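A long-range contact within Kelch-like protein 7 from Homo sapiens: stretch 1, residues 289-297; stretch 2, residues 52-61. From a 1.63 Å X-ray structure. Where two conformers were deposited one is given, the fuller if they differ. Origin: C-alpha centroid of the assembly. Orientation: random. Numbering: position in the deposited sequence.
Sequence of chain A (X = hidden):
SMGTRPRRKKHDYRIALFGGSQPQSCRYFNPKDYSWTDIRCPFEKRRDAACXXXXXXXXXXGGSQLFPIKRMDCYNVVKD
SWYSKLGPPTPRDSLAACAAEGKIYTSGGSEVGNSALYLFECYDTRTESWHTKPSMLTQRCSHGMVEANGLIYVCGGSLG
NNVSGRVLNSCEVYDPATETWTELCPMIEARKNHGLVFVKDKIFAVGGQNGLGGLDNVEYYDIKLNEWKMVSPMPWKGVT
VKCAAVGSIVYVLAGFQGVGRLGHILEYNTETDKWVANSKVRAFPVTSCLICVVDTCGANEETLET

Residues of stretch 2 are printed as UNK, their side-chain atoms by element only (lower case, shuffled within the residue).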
# COMPACT_ATOMS: atom_id res chain seq x y z
N CYS A 289 -9.57 -1.47 4.02
CA CYS A 289 -8.94 -0.47 4.83
C CYS A 289 -7.66 0.02 4.18
O CYS A 289 -7.10 -0.62 3.29
CB CYS A 289 -8.60 -1.04 6.21
SG CYS A 289 -7.45 -2.42 6.19
N LEU A 290 -7.21 1.18 4.63
CA LEU A 290 -5.88 1.68 4.37
C LEU A 290 -4.95 1.19 5.46
O LEU A 290 -5.37 1.02 6.63
CB LEU A 290 -5.92 3.22 4.30
CG LEU A 290 -6.90 3.77 3.27
CD1 LEU A 290 -6.95 5.29 3.42
CD2 LEU A 290 -6.44 3.35 1.89
N ILE A 291 -3.71 0.92 5.09
CA ILE A 291 -2.72 0.38 6.04
C ILE A 291 -1.35 1.04 5.83
O ILE A 291 -0.93 1.30 4.68
CB ILE A 291 -2.61 -1.18 5.86
CG1 ILE A 291 -1.67 -1.77 6.94
CG2 ILE A 291 -2.21 -1.55 4.41
CD1 ILE A 291 -1.72 -3.33 7.01
N CYS A 292 -0.66 1.34 6.93
CA CYS A 292 0.69 1.84 6.86
C CYS A 292 1.40 1.58 8.18
O CYS A 292 0.76 1.33 9.21
CB CYS A 292 0.74 3.34 6.50
SG CYS A 292 0.04 4.43 7.71
N VAL A 293 2.72 1.62 8.14
CA VAL A 293 3.52 1.51 9.34
C VAL A 293 3.77 2.91 9.89
O VAL A 293 4.15 3.83 9.12
CB VAL A 293 4.86 0.81 9.07
CG1 VAL A 293 5.75 0.79 10.37
CG2 VAL A 293 4.61 -0.56 8.52
N VAL A 294 3.51 3.09 11.18
CA VAL A 294 3.78 4.35 11.85
C VAL A 294 4.88 4.17 12.90
O VAL A 294 5.00 3.13 13.51
CB VAL A 294 2.51 4.95 12.53
CG1 VAL A 294 1.36 5.02 11.58
CG2 VAL A 294 2.13 4.18 13.72
N ASP A 295 5.67 5.22 13.09
CA ASP A 295 6.47 5.39 14.30
C ASP A 295 5.78 6.37 15.29
O ASP A 295 5.49 7.53 14.92
CB ASP A 295 7.82 5.94 13.93
CG ASP A 295 8.84 5.73 15.01
OD1 ASP A 295 8.45 5.40 16.15
OD2 ASP A 295 10.04 5.87 14.71
N THR A 296 5.52 5.93 16.53
CA THR A 296 4.78 6.76 17.51
C THR A 296 5.70 7.61 18.44
O THR A 296 5.21 8.22 19.40
CB THR A 296 3.80 5.90 18.39
OG1 THR A 296 4.54 4.97 19.20
CG2 THR A 296 2.79 5.13 17.53
N CYS A 297 7.00 7.66 18.14
CA CYS A 297 7.98 8.34 19.03
C CYS A 297 7.87 9.89 19.04
O CYS A 297 7.68 10.53 18.00
CB CYS A 297 9.41 7.92 18.65
SG CYS A 297 9.94 8.45 17.00
N UNK A 52 -0.13 7.11 3.49
CA UNK A 52 1.32 7.10 3.59
C UNK A 52 1.70 7.79 4.90
O UNK A 52 1.02 8.70 5.33
c UNK A 52 3.46 8.06 2.54
c UNK A 52 1.24 9.14 2.03
c UNK A 52 1.97 7.82 2.34
N UNK A 53 2.77 7.31 5.51
CA UNK A 53 3.27 7.89 6.74
C UNK A 53 4.56 8.65 6.52
O UNK A 53 5.48 8.13 5.86
c UNK A 53 5.38 7.17 9.36
c UNK A 53 5.08 8.24 11.47
c UNK A 53 3.49 6.81 7.78
c UNK A 53 3.72 8.40 11.20
c UNK A 53 5.90 7.64 10.57
c UNK A 53 3.20 7.95 9.98
c UNK A 53 4.03 7.32 9.05
N UNK A 54 4.65 9.86 7.07
CA UNK A 54 5.92 10.61 7.10
C UNK A 54 5.96 11.52 8.32
O UNK A 54 5.03 12.27 8.55
c UNK A 54 8.74 11.57 5.76
c UNK A 54 7.64 13.47 6.19
n UNK A 54 8.98 13.75 6.23
c UNK A 54 11.06 12.38 5.88
c UNK A 54 10.57 10.06 5.38
c UNK A 54 9.68 12.60 5.95
c UNK A 54 11.48 11.11 5.59
c UNK A 54 6.15 11.45 5.84
c UNK A 54 9.20 10.28 5.47
c UNK A 54 7.44 12.15 5.89
N UNK A 55 7.06 11.44 9.09
CA UNK A 55 7.35 12.40 10.19
C UNK A 55 6.11 12.70 11.05
O UNK A 55 5.62 13.83 11.14
c UNK A 55 8.45 14.63 10.66
o UNK A 55 8.89 14.20 11.75
o UNK A 55 8.41 15.84 10.38
c UNK A 55 7.95 13.67 9.61
N UNK A 56 5.64 11.64 11.69
CA UNK A 56 4.54 11.67 12.65
C UNK A 56 3.13 11.88 12.09
O UNK A 56 2.17 12.00 12.88
n UNK A 56 6.71 13.32 15.12
c UNK A 56 4.81 12.68 13.77
o UNK A 56 6.32 11.13 14.80
c UNK A 56 6.03 12.32 14.60
N UNK A 57 3.00 11.89 10.77
CA UNK A 57 1.71 12.14 10.11
C UNK A 57 1.34 11.03 9.13
O UNK A 57 2.16 10.65 8.25
c UNK A 57 1.72 13.50 9.37
c UNK A 57 0.33 13.78 8.73
c UNK A 57 2.10 14.63 10.33
N UNK A 58 0.09 10.52 9.27
CA UNK A 58 -0.53 9.65 8.25
C UNK A 58 -1.32 10.54 7.32
O UNK A 58 -2.19 11.30 7.78
c UNK A 58 -0.74 7.66 9.86
c UNK A 58 -1.47 8.62 8.85
c UNK A 58 -2.14 7.80 7.74
N UNK A 59 -1.00 10.48 6.03
CA UNK A 59 -1.75 11.20 4.99
C UNK A 59 -2.67 10.24 4.29
O UNK A 59 -2.23 9.14 3.82
c UNK A 59 1.31 12.45 5.16
c UNK A 59 1.87 14.73 5.66
c UNK A 59 -0.17 14.19 4.52
c UNK A 59 -0.79 11.81 3.96
c UNK A 59 0.14 12.83 4.56
c UNK A 59 2.19 13.38 5.70
c UNK A 59 0.68 15.13 5.07
o UNK A 59 2.71 15.64 6.21
N UNK A 60 -3.95 10.62 4.22
CA UNK A 60 -4.97 9.84 3.51
C UNK A 60 -5.40 10.66 2.32
O UNK A 60 -5.84 11.83 2.47
c UNK A 60 -6.16 9.53 4.42
c UNK A 60 -6.74 8.31 6.57
c UNK A 60 -7.34 8.86 3.60
c UNK A 60 -5.71 8.59 5.53
N UNK A 61 -5.23 10.09 1.13
CA UNK A 61 -5.41 10.87 -0.10
C UNK A 61 -6.05 10.04 -1.22
O UNK A 61 -5.99 8.80 -1.22
c UNK A 61 -4.07 11.50 -0.51
c UNK A 61 -2.90 10.55 -0.72
c UNK A 61 -2.95 9.92 -2.10
c UNK A 61 -1.59 11.28 -0.50

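Position 52 carries three side-chain carbons, one bearing the other two, a fork directly on the backbone. Its CA-to-CB bond points away from stretch 1, and the group makes no contact with stretch 1. A three-carbon beta-branched side chain is valine, Val52.

Position 53 has seven carbons, one followed by a six-membered ring without a heteroatom. The CA-to-CB bond points toward stretch 1, and CB lies 3.3 Å from O of Val293 and 4.2 Å from SG of Cys292. A benzyl group lacking oxygen is phenylalanine, Phe53. With chi1 at 178° (t), the ring reaches the backbone of stretch 1: CA of Val294 sits 3.9 Å from the centroid of the Phe53 ring and 1° off its normal, a CH-pi contact over the face. Next along the strand, Asp295 N approaches Phe53 CZ to 3.5 Å.

Position 54 shows fused five- and six-membered rings of eight carbons and one nitrogen, hung from one carbon. This is an indole, hence Trp54; its CA-to-CB bond points away and it touches nothing on stretch 1.

Position 55 has two carbons, the second carrying two oxygens. The carboxylate one carbon from CA identifies Asp55, which also makes no contact. Its phi/psi of 44/63 is left-handed.

Position 56 has the same skeleton, but its second carbon bears one oxygen and one nitrogen, and the side-chain oxygen approaches the backbone oxygens of Asp295 and Cys297. The group is an amide: Asn56. Its OD1 lies 3.5 Å from O of Cys297 and 3.7 Å from O of Asp295; these are proximities between oxygens, not hydrogen bonds. With phi/psi of 44/63 and 73/7, Asp55 and Asn56 are the two central residues of a type I' turn that starts at Trp54 and ends at position 57.

Position 57 again has three carbons forked at the first, and its CA-to-CB bond points away: Val57. Its N and O pair with O and N of Trp54 at 3.0 and 2.9 Å, closing the hairpin.

Position 58 repeats the three-carbon fork, but its CA-to-CB bond points toward stretch 1, and a branch carbon reaches Cys292 SG and Val294 CG1. It is Val58, whose CG2 packs 4.0 Å from SG of Cys292 and 3.8 Å from CG1 of Val294.

Position 59 bears one carbon and a six-carbon ring with an oxygen, a phenol: Tyr59. It is out of reach, but its backbone N and O pair with O and N of Val52 at 2.8 and 2.9 Å.

Position 60 has four carbons forked at the first, one arm two carbons long, and a carbon reaches Leu290 CD1. This is isoleucine, Ile60. Its CG2 meets CD1 of Leu290 at 3.6 Å.

Position 61 also has four carbons, but forked at the second: Leu61, its CA-to-CB bond pointing away and without contact.

The contact is one of packing, since no hydrogen bond crosses it. The axis of strand 290-295 passes 6.5 Å from that of strand 52-54, at 15°, and 8.4 Å from that of strand 57-61, at 157°, so it runs nearly parallel to one arm of the hairpin and nearly antiparallel to the other. Phe53 covers the backbone around Val294, while Val58 and Ile60 add apolar contacts with Cys292, Val294 and Leu290. Together the stretches bury 391 Å².

Stretch 2 52-61: VFWDNVVYIL
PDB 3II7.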